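Local atomic coordinates of HK97 Family Phage Portal Protein (Corynebacterium diphtheriae, PDB entry 3KDR), a protein that probably forms the ring-shaped portal at one vertex of a tailed-phage capsid, through which DNA passes. Residues C[66-70]-C[94-98]; C[176-180]-C[192-198]; C[228-232]-C[250-254]. Residue numbers count along the deposited sequence, not the author numbering.

The three contacts follow one another along the chain, each closing before the next opens. Contact 1 joins helix 60-74 to the end of strand 89-95 and holds a sulfate ion. Contact 3 packs the 228-232 turn on helix 247-270. Their centres are 24 Å apart, with nearest atoms about 12 Å apart. Contact 2 is remote, with its centre 57 Å from that of contact 1 and 56 Å from that of contact 3. It belongs to the outlying part around helix 170-184. Contacts 2 and 3 both touch two neighbouring subunits of the twelve-chain assembly. No other protein chain touches the two segments of contact 1.

Contact 1: residues C[66-70]-C[94-98]; sequences ATADD and HIPLD. With SO4 (sulfate ion), chain I.
Segment 66-70, within helix 60-74, has Asp70 N hydrogen-bonded to Ala66 O at 2.8 Å. Segment 94-98 leaves strand 89-95, an outer strand of this chain's three-stranded antiparallel sheet, passes Pro96 and enters a 3-10 turn at Leu97. The CA atoms of Thr67 and His94 lie 6.8 Å apart, those of Asp70 and Leu97 7.6 Å. Ala66 CB points toward the strand end, 3.5 Å from the centroid of the His94 ring and 12° off its normal, a CH-pi contact. Thr67 OG1 is 3.9 Å from His94 CD2, but bonds to Arg63 O and Trp79. Asp70 OD1 accepts a 2.8 Å hydrogen bond from His94 NE2, a His-carboxylate pair that ties helix to strand end. Asp70 OD2 lies 3.4 Å from Leu97 CD1 and forms a salt bridge with Arg11. His94, chi1 t and chi2 -91°, hydrogen-bonds through ND1 to SO4 O1 at an unusually short 2.3 Å; the sulfate is probably from the crystallisation liquor. Both ring nitrogens meeting anionic oxygens is consistent with a protonated imidazolium.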
ATOM      1  N   ALA C  66     -44.707 -14.867   8.575  1.00 13.01           N
ATOM      2  CA  ALA C  66     -45.544 -13.771   8.148  1.00 13.12           C
ATOM      3  C   ALA C  66     -45.591 -12.670   9.224  1.00 12.99           C
ATOM      4  O   ALA C  66     -45.711 -11.463   8.936  1.00 14.59           O
ATOM      5  CB  ALA C  66     -46.921 -14.286   7.879  1.00 12.99           C
ATOM      6  N   THR C  67     -45.569 -13.120  10.462  1.00 12.00           N
ATOM      7  CA  THR C  67     -45.622 -12.269  11.646  1.00 11.29           C
ATOM      8  C   THR C  67     -44.374 -11.445  11.810  1.00 10.59           C
ATOM      9  O   THR C  67     -44.424 -10.269  12.122  1.00 10.50           O
ATOM     10  CB  THR C  67     -45.765 -13.148  12.908  1.00 11.44           C
ATOM     11  OG1 THR C  67     -46.858 -14.059  12.702  1.00 14.32           O
ATOM     12  CG2 THR C  67     -46.015 -12.346  14.107  1.00  6.84           C
ATOM     13  N   ALA C  68     -43.235 -12.079  11.628  1.00 10.13           N
ATOM     14  CA  ALA C  68     -41.987 -11.369  11.689  1.00  9.83           C
ATOM     15  C   ALA C  68     -42.024 -10.300  10.631  1.00 10.15           C
ATOM     16  O   ALA C  68     -41.652  -9.193  10.850  1.00 10.46           O
ATOM     17  CB  ALA C  68     -40.857 -12.312  11.453  1.00  9.09           C
ATOM     18  N   ASP C  69     -42.515 -10.646   9.468  1.00 11.08           N
ATOM     19  CA  ASP C  69     -42.559  -9.719   8.408  1.00 12.03           C
ATOM     20  C   ASP C  69     -43.456  -8.584   8.736  1.00 13.27           C
ATOM     21  O   ASP C  69     -43.086  -7.450   8.542  1.00 13.42           O
ATOM     22  CB  ASP C  69     -43.114 -10.394   7.206  1.00 12.38           C
ATOM     23  CG  ASP C  69     -42.064 -10.967   6.327  1.00 14.25           C
ATOM     24  OD1 ASP C  69     -40.847 -10.912   6.650  1.00 16.77           O
ATOM     25  OD2 ASP C  69     -42.466 -11.465   5.263  1.00 15.68           O
ATOM     26  N   ASP C  70     -44.653  -8.890   9.221  1.00 14.70           N
ATOM     27  CA  ASP C  70     -45.602  -7.849   9.564  1.00 15.64           C
ATOM     28  C   ASP C  70     -44.984  -6.845  10.539  1.00 15.83           C
ATOM     29  O   ASP C  70     -45.084  -5.635  10.415  1.00 15.08           O
ATOM     30  CB  ASP C  70     -46.814  -8.473  10.221  1.00 16.14           C
ATOM     31  CG  ASP C  70     -47.967  -8.705   9.278  1.00 17.41           C
ATOM     32  OD1 ASP C  70     -48.997  -9.225   9.782  1.00 17.72           O
ATOM     33  OD2 ASP C  70     -47.870  -8.382   8.076  1.00 23.09           O
ATOM     34  N   HIS C  94     -52.012 -16.565  11.519  1.00 13.88           N
ATOM     35  CA  HIS C  94     -51.734 -15.224  11.119  1.00 14.60           C
ATOM     36  C   HIS C  94     -52.651 -14.813  10.041  1.00 14.57           C
ATOM     37  O   HIS C  94     -52.877 -15.559   9.119  1.00 15.33           O
ATOM     38  CB  HIS C  94     -50.345 -15.159  10.546  1.00 15.36           C
ATOM     39  CG  HIS C  94     -50.057 -13.887   9.828  1.00 16.47           C
ATOM     40  ND1 HIS C  94     -50.281 -13.744   8.484  1.00 17.07           N
ATOM     41  CD2 HIS C  94     -49.561 -12.706  10.262  1.00 16.96           C
ATOM     42  CE1 HIS C  94     -49.955 -12.518   8.123  1.00 17.22           C
ATOM     43  NE2 HIS C  94     -49.517 -11.867   9.183  1.00 14.89           N
ATOM     44  N   ILE C  95     -53.143 -13.592  10.130  1.00 14.62           N
ATOM     45  CA  ILE C  95     -54.035 -13.043   9.111  1.00 13.88           C
ATOM     46  C   ILE C  95     -53.463 -11.735   8.602  1.00 12.83           C
ATOM     47  O   ILE C  95     -52.797 -11.005   9.336  1.00 14.32           O
ATOM     48  CB  ILE C  95     -55.405 -12.758   9.702  1.00 14.45           C
ATOM     49  CG1 ILE C  95     -55.291 -11.807  10.908  1.00 14.24           C
ATOM     50  CG2 ILE C  95     -56.003 -14.002  10.164  1.00 13.43           C
ATOM     51  CD1 ILE C  95     -56.568 -11.217  11.350  1.00 13.10           C
ATOM     52  N   PRO C  96     -53.744 -11.400   7.365  1.00 11.07           N
ATOM     53  CA  PRO C  96     -53.039 -10.277   6.726  1.00  9.88           C
ATOM     54  C   PRO C  96     -53.451  -8.974   7.273  1.00  8.13           C
ATOM     55  O   PRO C  96     -54.567  -8.863   7.776  1.00  9.91           O
ATOM     56  CB  PRO C  96     -53.509 -10.363   5.279  1.00 10.47           C
ATOM     57  CG  PRO C  96     -53.873 -11.816   5.098  1.00 11.37           C
ATOM     58  CD  PRO C  96     -54.467 -12.231   6.401  1.00 11.12           C
ATOM     59  N   LEU C  97     -52.601  -7.978   7.142  1.00  5.62           N
ATOM     60  CA  LEU C  97     -52.852  -6.726   7.778  1.00  3.81           C
ATOM     61  C   LEU C  97     -54.061  -6.076   7.254  1.00  3.46           C
ATOM     62  O   LEU C  97     -54.725  -5.375   7.995  1.00  3.72           O
ATOM     63  CB  LEU C  97     -51.685  -5.787   7.595  1.00  3.37           C
ATOM     64  CG  LEU C  97     -50.554  -5.932   8.615  1.00  2.97           C
ATOM     65  CD1 LEU C  97     -49.283  -5.244   8.093  1.00  2.00           C
ATOM     66  CD2 LEU C  97     -50.957  -5.437  10.035  1.00  2.00           C
ATOM     67  N   ASP C  98     -54.337  -6.276   5.969  1.00  3.45           N
ATOM     68  CA  ASP C  98     -55.447  -5.574   5.305  1.00  3.65           C
ATOM     69  C   ASP C  98     -56.787  -6.136   5.678  1.00  3.00           C
ATOM     70  O   ASP C  98     -57.791  -5.543   5.364  1.00  3.28           O
ATOM     71  CB  ASP C  98     -55.311  -5.551   3.788  1.00  4.03           C
ATOM     72  CG  ASP C  98     -54.648  -6.788   3.234  1.00  6.48           C
ATOM     73  OD1 ASP C  98     -53.447  -7.054   3.617  1.00  9.25           O
ATOM     74  OD2 ASP C  98     -55.324  -7.472   2.412  1.00  6.99           O
TER
HETATM   75  S   SO4 I   3     -50.482 -15.043   5.348  1.00 80.60           S
HETATM   76  O1  SO4 I   3     -50.431 -15.348   6.782  1.00 80.64           O
HETATM   77  O2  SO4 I   3     -49.343 -15.721   4.710  1.00 78.93           O
HETATM   78  O3  SO4 I   3     -51.762 -15.582   4.839  1.00 76.65           O
HETATM   79  O4  SO4 I   3     -50.314 -13.582   5.139  1.00 78.85           O

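Contact 2: residues C[176-180]-C[192-198]; sequences IINGY and GFSSSGL
This is a buried helix-on-sheet contact within one subunit. Helix 170-184 packs on strand 191-194 and on the turn that leads into strand 198-205. The axes of the short segments 176-180 and 192-194 run nearly antiparallel, at 150° (signed crossing angle -150°), and approach to 7.3 Å. The CA atoms of Tyr180 and Gly192 are 5.1 Å apart, those of Ile176 and Phe193 6.7 Å. Residues 192-194 are extended. A type II turn then runs from Ser195 to Leu198, closed by Leu198 N to Ser195 O at 3.2 Å. Gly197 fills its third position with phi 86°.

Ile176 points toward the sheet with chi1 p and chi2 t. Ile176 CD1 meets Leu198 CD2 at a tight 3.2 Å. Ile176 CG2 lies 3.9 Å from Phe193 O and 4.1 Å from Ser195 CB. Tyr180, with chi1 m, starts sideways and brings its ring to the strand. Tyr180 CE1 is 3.5 Å from Gly192 CA, and Tyr180 CE2 3.2 Å from Phe193 O. A side chain at 192 would clash with this ring, so the glycine makes room. Tyr180 OH hydrogen-bonds to Ser194 OG at 2.8 Å, though its position is less sure because it lies too close to another atom of the model. Ser194 OG also bonds to Glu159 of a neighbouring subunit.

Phe193 points away from the helix and packs on Leu168 of that subunit. This is alpha/beta packing, a helix against a sheet that runs on into the neighbour through a parallel ladder at 192-194, consistent with ring assembly of a portal protein.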
ATOM      1  N   ILE C 176     -35.456  18.861 -36.375  1.00 15.21           N
ATOM      2  CA  ILE C 176     -34.162  18.380 -35.911  1.00 15.70           C
ATOM      3  C   ILE C 176     -34.282  17.957 -34.478  1.00 15.00           C
ATOM      4  O   ILE C 176     -33.533  17.057 -34.044  1.00 15.64           O
ATOM      5  CB  ILE C 176     -32.928  19.366 -36.090  1.00 16.82           C
ATOM      6  CG1 ILE C 176     -33.129  20.692 -35.370  1.00 19.62           C
ATOM      7  CG2 ILE C 176     -32.553  19.645 -37.642  1.00 16.94           C
ATOM      8  CD1 ILE C 176     -32.050  21.760 -35.836  1.00 22.24           C
ATOM      9  N   ILE C 177     -35.216  18.573 -33.739  1.00 13.52           N
ATOM     10  CA  ILE C 177     -35.430  18.180 -32.350  1.00 12.03           C
ATOM     11  C   ILE C 177     -35.900  16.779 -32.361  1.00 12.96           C
ATOM     12  O   ILE C 177     -35.499  15.987 -31.547  1.00 14.27           O
ATOM     13  CB  ILE C 177     -36.488  18.977 -31.650  1.00 11.51           C
ATOM     14  CG1 ILE C 177     -35.989  20.377 -31.352  1.00 11.66           C
ATOM     15  CG2 ILE C 177     -36.855  18.372 -30.343  1.00  7.30           C
ATOM     16  CD1 ILE C 177     -36.834  21.113 -30.328  1.00 10.74           C
ATOM     17  N   ASN C 178     -36.770  16.453 -33.291  1.00 13.59           N
ATOM     18  CA  ASN C 178     -37.299  15.100 -33.361  1.00 14.05           C
ATOM     19  C   ASN C 178     -36.280  14.076 -33.737  1.00 13.69           C
ATOM     20  O   ASN C 178     -36.304  12.975 -33.221  1.00 14.07           O
ATOM     21  CB  ASN C 178     -38.421  15.020 -34.380  1.00 14.52           C
ATOM     22  CG  ASN C 178     -39.709  15.682 -33.891  1.00 16.27           C
ATOM     23  OD1 ASN C 178     -39.803  16.230 -32.779  1.00 16.40           O
ATOM     24  ND2 ASN C 178     -40.713  15.648 -34.751  1.00 20.62           N
ATOM     25  N   GLY C 179     -35.413  14.414 -34.671  1.00 13.30           N
ATOM     26  CA  GLY C 179     -34.358  13.508 -35.065  1.00 13.53           C
ATOM     27  C   GLY C 179     -33.420  13.163 -33.907  1.00 13.55           C
ATOM     28  O   GLY C 179     -32.968  12.026 -33.766  1.00 13.68           O
ATOM     29  N   TYR C 180     -33.105  14.151 -33.079  1.00 13.34           N
ATOM     30  CA  TYR C 180     -32.306  13.889 -31.879  1.00 12.70           C
ATOM     31  C   TYR C 180     -33.075  13.118 -30.852  1.00 13.18           C
ATOM     32  O   TYR C 180     -32.534  12.295 -30.157  1.00 13.02           O
ATOM     33  CB  TYR C 180     -31.783  15.182 -31.261  1.00 11.99           C
ATOM     34  CG  TYR C 180     -30.569  15.594 -31.995  1.00 10.32           C
ATOM     35  CD1 TYR C 180     -29.484  14.747 -32.069  1.00  8.81           C
ATOM     36  CD2 TYR C 180     -30.519  16.766 -32.697  1.00  8.75           C
ATOM     37  CE1 TYR C 180     -28.389  15.068 -32.802  1.00  8.03           C
ATOM     38  CE2 TYR C 180     -29.401  17.090 -33.409  1.00  9.49           C
ATOM     39  CZ  TYR C 180     -28.356  16.243 -33.463  1.00  7.76           C
ATOM     40  OH  TYR C 180     -27.271  16.615 -34.174  1.00  9.35           O
ATOM     41  N   GLY C 192     -27.787  11.493 -35.080  1.00 16.14           N
ATOM     42  CA  GLY C 192     -28.705  12.632 -35.268  1.00 16.34           C
ATOM     43  C   GLY C 192     -28.060  13.633 -36.189  1.00 16.61           C
ATOM     44  O   GLY C 192     -26.846  13.543 -36.449  1.00 17.97           O
ATOM     45  N   PHE C 193     -28.842  14.575 -36.694  1.00 16.16           N
ATOM     46  CA  PHE C 193     -28.321  15.532 -37.628  1.00 15.57           C
ATOM     47  C   PHE C 193     -28.555  16.939 -37.097  1.00 15.45           C
ATOM     48  O   PHE C 193     -29.632  17.252 -36.584  1.00 14.98           O
ATOM     49  CB  PHE C 193     -28.965  15.316 -38.988  1.00 15.21           C
ATOM     50  CG  PHE C 193     -28.542  16.301 -39.998  1.00 15.81           C
ATOM     51  CD1 PHE C 193     -27.334  16.157 -40.633  1.00 16.67           C
ATOM     52  CD2 PHE C 193     -29.330  17.401 -40.300  1.00 16.40           C
ATOM     53  CE1 PHE C 193     -26.923  17.071 -41.578  1.00 16.82           C
ATOM     54  CE2 PHE C 193     -28.906  18.333 -41.214  1.00 16.28           C
ATOM     55  CZ  PHE C 193     -27.702  18.169 -41.858  1.00 15.99           C
ATOM     56  N   SER C 194     -27.533  17.770 -37.257  1.00 15.67           N
ATOM     57  CA  SER C 194     -27.560  19.178 -36.893  1.00 15.78           C
ATOM     58  C   SER C 194     -27.387  19.980 -38.137  1.00 16.14           C
ATOM     59  O   SER C 194     -26.319  19.986 -38.727  1.00 15.82           O
ATOM     60  CB  SER C 194     -26.407  19.541 -35.966  1.00 16.04           C
ATOM     61  OG  SER C 194     -26.804  19.362 -34.629  1.00 15.78           O
ATOM     62  N   SER C 195     -28.453  20.702 -38.466  1.00 17.01           N
ATOM     63  CA  SER C 195     -28.552  21.568 -39.611  1.00 17.25           C
ATOM     64  C   SER C 195     -27.571  22.685 -39.388  1.00 17.90           C
ATOM     65  O   SER C 195     -26.991  22.795 -38.361  1.00 18.16           O
ATOM     66  CB  SER C 195     -29.957  22.138 -39.706  1.00 16.99           C
ATOM     67  OG  SER C 195     -29.984  23.406 -39.081  1.00 18.06           O
ATOM     68  N   SER C 196     -27.404  23.551 -40.351  1.00 19.38           N
ATOM     69  CA  SER C 196     -26.274  24.429 -40.340  1.00 20.10           C
ATOM     70  C   SER C 196     -26.345  25.469 -39.269  1.00 20.71           C
ATOM     71  O   SER C 196     -27.361  26.131 -39.073  1.00 20.45           O
ATOM     72  CB  SER C 196     -26.149  25.138 -41.658  1.00 20.52           C
ATOM     73  OG  SER C 196     -25.339  26.286 -41.472  1.00 23.07           O
ATOM     74  N   GLY C 197     -25.219  25.608 -38.589  1.00 21.92           N
ATOM     75  CA  GLY C 197     -25.041  26.593 -37.539  1.00 22.69           C
ATOM     76  C   GLY C 197     -25.517  26.124 -36.174  1.00 23.48           C
ATOM     77  O   GLY C 197     -25.310  26.812 -35.167  1.00 24.12           O
ATOM     78  N   LEU C 198     -26.164  24.956 -36.142  1.00 23.94           N
ATOM     79  CA  LEU C 198     -26.777  24.381 -34.939  1.00 23.74           C
ATOM     80  C   LEU C 198     -25.789  23.436 -34.358  1.00 22.98           C
ATOM     81  O   LEU C 198     -25.087  22.784 -35.091  1.00 23.66           O
ATOM     82  CB  LEU C 198     -28.018  23.597 -35.306  1.00 23.76           C
ATOM     83  CG  LEU C 198     -29.018  23.457 -34.175  1.00 25.53           C
ATOM     84  CD1 LEU C 198     -30.295  24.324 -34.395  1.00 23.06           C
ATOM     85  CD2 LEU C 198     -29.364  21.996 -34.043  1.00 27.83           C
TER

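Contact 3: residues C[228-232]-C[250-254]; sequences VPAAF and RMIEL
Residues 228 and 229 are extended, and a 3-10 turn begins at Ala230. A weak bond from Phe232 N to Pro229 O, 2.9 Å, closes the bend. Segment 250-254 is regular helix within helix 247-270, with Leu254 N bonded to Arg250 O at 3.0 Å. The nearest CA atoms, of Val228 and Leu254, are 7.1 Å apart. Phe232, with chi1 m, points toward the helix. Phe232 CZ reaches Arg250 O at 3.5 Å and Glu253 CG at 3.7 Å, and Phe232 CE2 lies 3.9 Å from Leu254 CB. The Arg250 guanidinium lies over this ring in a cation-pi contact. Arg250 CZ is 4.8 Å from the centroid of the Phe232 ring, 19° off its normal. This joins the link after helix 208-225 to helix 247-270, beside subunit interfaces. Arg250 also makes a cation-pi contact with Phe257 of a neighbouring subunit. Glu253 OE2 lies 4.2 Å from Pro229 CG. Its salt bridge is intersubunit, to Arg250 of another neighbouring subunit. Val228 CG1 lies 4.4 Å from Leu254 CD1, a loose apolar contact.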
ATOM      1  N   VAL C 228     -29.402  -4.973  10.931  1.00 14.51           N
ATOM      2  CA  VAL C 228     -28.500  -6.042  10.594  1.00 14.58           C
ATOM      3  C   VAL C 228     -27.180  -5.394  10.298  1.00 14.45           C
ATOM      4  O   VAL C 228     -27.155  -4.256   9.931  1.00 15.93           O
ATOM      5  CB  VAL C 228     -29.008  -6.829   9.389  1.00 15.13           C
ATOM      6  CG1 VAL C 228     -27.975  -7.814   8.981  1.00 18.13           C
ATOM      7  CG2 VAL C 228     -30.249  -7.613   9.751  1.00 12.11           C
ATOM      8  N   PRO C 229     -26.062  -6.088  10.509  1.00 14.27           N
ATOM      9  CA  PRO C 229     -24.807  -5.475  10.149  1.00 13.52           C
ATOM     10  C   PRO C 229     -24.613  -5.521   8.691  1.00 12.99           C
ATOM     11  O   PRO C 229     -24.999  -6.477   8.077  1.00 12.98           O
ATOM     12  CB  PRO C 229     -23.791  -6.389  10.812  1.00 13.48           C
ATOM     13  CG  PRO C 229     -24.453  -6.896  11.937  1.00 13.77           C
ATOM     14  CD  PRO C 229     -25.825  -7.211  11.421  1.00 14.80           C
ATOM     15  N   ALA C 230     -23.972  -4.515   8.145  1.00 13.31           N
ATOM     16  CA  ALA C 230     -23.784  -4.417   6.710  1.00 14.19           C
ATOM     17  C   ALA C 230     -22.979  -5.583   6.101  1.00 15.10           C
ATOM     18  O   ALA C 230     -23.276  -6.049   5.017  1.00 14.94           O
ATOM     19  CB  ALA C 230     -23.148  -3.137   6.399  1.00 13.83           C
ATOM     20  N   ALA C 231     -21.973  -6.075   6.801  1.00 16.60           N
ATOM     21  CA  ALA C 231     -21.214  -7.236   6.291  1.00 17.46           C
ATOM     22  C   ALA C 231     -22.118  -8.454   6.145  1.00 17.80           C
ATOM     23  O   ALA C 231     -21.836  -9.341   5.339  1.00 17.50           O
ATOM     24  CB  ALA C 231     -20.043  -7.588   7.198  1.00 17.99           C
ATOM     25  N   PHE C 232     -23.186  -8.492   6.929  1.00 17.53           N
ATOM     26  CA  PHE C 232     -24.185  -9.519   6.764  1.00 17.97           C
ATOM     27  C   PHE C 232     -24.927  -9.448   5.454  1.00 16.78           C
ATOM     28  O   PHE C 232     -25.285 -10.478   4.938  1.00 17.15           O
ATOM     29  CB  PHE C 232     -25.161  -9.545   7.938  1.00 18.84           C
ATOM     30  CG  PHE C 232     -24.644 -10.326   9.067  1.00 21.72           C
ATOM     31  CD1 PHE C 232     -23.456  -9.940   9.714  1.00 26.12           C
ATOM     32  CD2 PHE C 232     -25.208 -11.513   9.403  1.00 22.64           C
ATOM     33  CE1 PHE C 232     -22.901 -10.706  10.742  1.00 23.93           C
ATOM     34  CE2 PHE C 232     -24.657 -12.276  10.428  1.00 23.36           C
ATOM     35  CZ  PHE C 232     -23.515 -11.859  11.097  1.00 23.60           C
ATOM     36  N   ARG C 250     -21.452 -16.328  13.291  1.00  2.00           N
ATOM     37  CA  ARG C 250     -22.286 -15.468  12.522  1.00  2.05           C
ATOM     38  C   ARG C 250     -23.715 -15.567  13.000  1.00  2.00           C
ATOM     39  O   ARG C 250     -24.394 -14.559  13.115  1.00  2.00           O
ATOM     40  CB  ARG C 250     -22.218 -15.803  11.041  1.00  3.29           C
ATOM     41  CG  ARG C 250     -20.815 -15.790  10.465  1.00  6.72           C
ATOM     42  CD  ARG C 250     -20.709 -15.159   9.077  1.00  9.92           C
ATOM     43  NE  ARG C 250     -21.900 -15.403   8.253  1.00 13.89           N
ATOM     44  CZ  ARG C 250     -22.377 -14.574   7.305  1.00 14.50           C
ATOM     45  NH1 ARG C 250     -23.478 -14.899   6.638  1.00 13.60           N
ATOM     46  NH2 ARG C 250     -21.786 -13.415   7.029  1.00 14.09           N
HETATM   47  N   MSE C 251     -24.172 -16.771  13.284  1.00  2.00           N
HETATM   48  CA  MSE C 251     -25.527 -16.941  13.762  1.00  2.00           C
HETATM   49  C   MSE C 251     -25.716 -16.266  15.144  1.00  2.00           C
HETATM   50  O   MSE C 251     -26.746 -15.626  15.376  1.00  2.00           O
HETATM   51  CB  MSE C 251     -25.930 -18.429  13.757  1.00  2.00           C
HETATM   52  CG  MSE C 251     -27.383 -18.744  14.048  1.00  2.00           C
HETATM   53 SE   MSE C 251     -28.639 -17.776  12.986  0.70  8.04          SE
HETATM   54  CE  MSE C 251     -28.828 -19.013  11.533  1.00  6.91           C
ATOM     55  N   ILE C 252     -24.742 -16.366  16.038  1.00  2.00           N
ATOM     56  CA  ILE C 252     -24.911 -15.762  17.337  1.00  2.00           C
ATOM     57  C   ILE C 252     -25.019 -14.244  17.202  1.00  2.33           C
ATOM     58  O   ILE C 252     -25.861 -13.573  17.821  1.00  2.45           O
ATOM     59  CB  ILE C 252     -23.773 -16.147  18.278  1.00  2.00           C
ATOM     60  CG1 ILE C 252     -23.940 -17.601  18.725  1.00  2.00           C
ATOM     61  CG2 ILE C 252     -23.752 -15.276  19.472  1.00  2.00           C
ATOM     62  CD1 ILE C 252     -22.635 -18.351  18.971  1.00  2.00           C
ATOM     63  N   GLU C 253     -24.169 -13.695  16.373  1.00  3.82           N
ATOM     64  CA  GLU C 253     -24.165 -12.291  16.139  1.00  4.91           C
ATOM     65  C   GLU C 253     -25.496 -11.846  15.588  1.00  5.09           C
ATOM     66  O   GLU C 253     -26.048 -10.813  15.973  1.00  5.20           O
ATOM     67  CB  GLU C 253     -23.111 -12.047  15.102  1.00  6.35           C
ATOM     68  CG  GLU C 253     -23.065 -10.689  14.596  1.00 12.34           C
ATOM     69  CD  GLU C 253     -22.622  -9.699  15.671  1.00 22.07           C
ATOM     70  OE1 GLU C 253     -21.707 -10.072  16.495  1.00 25.07           O
ATOM     71  OE2 GLU C 253     -23.175  -8.534  15.641  1.00 27.43           O
ATOM     72  N   LEU C 254     -26.012 -12.598  14.625  1.00  5.20           N
ATOM     73  CA  LEU C 254     -27.251 -12.190  13.976  1.00  5.00           C
ATOM     74  C   LEU C 254     -28.385 -12.218  14.995  1.00  5.50           C
ATOM     75  O   LEU C 254     -29.154 -11.293  15.149  1.00  5.23           O
ATOM     76  CB  LEU C 254     -27.554 -13.127  12.828  1.00  4.40           C
ATOM     77  CG  LEU C 254     -28.801 -12.773  12.034  1.00  3.16           C
ATOM     78  CD1 LEU C 254     -28.708 -11.440  11.442  1.00  2.00           C
ATOM     79  CD2 LEU C 254     -28.987 -13.780  10.966  1.00  3.84           C
TER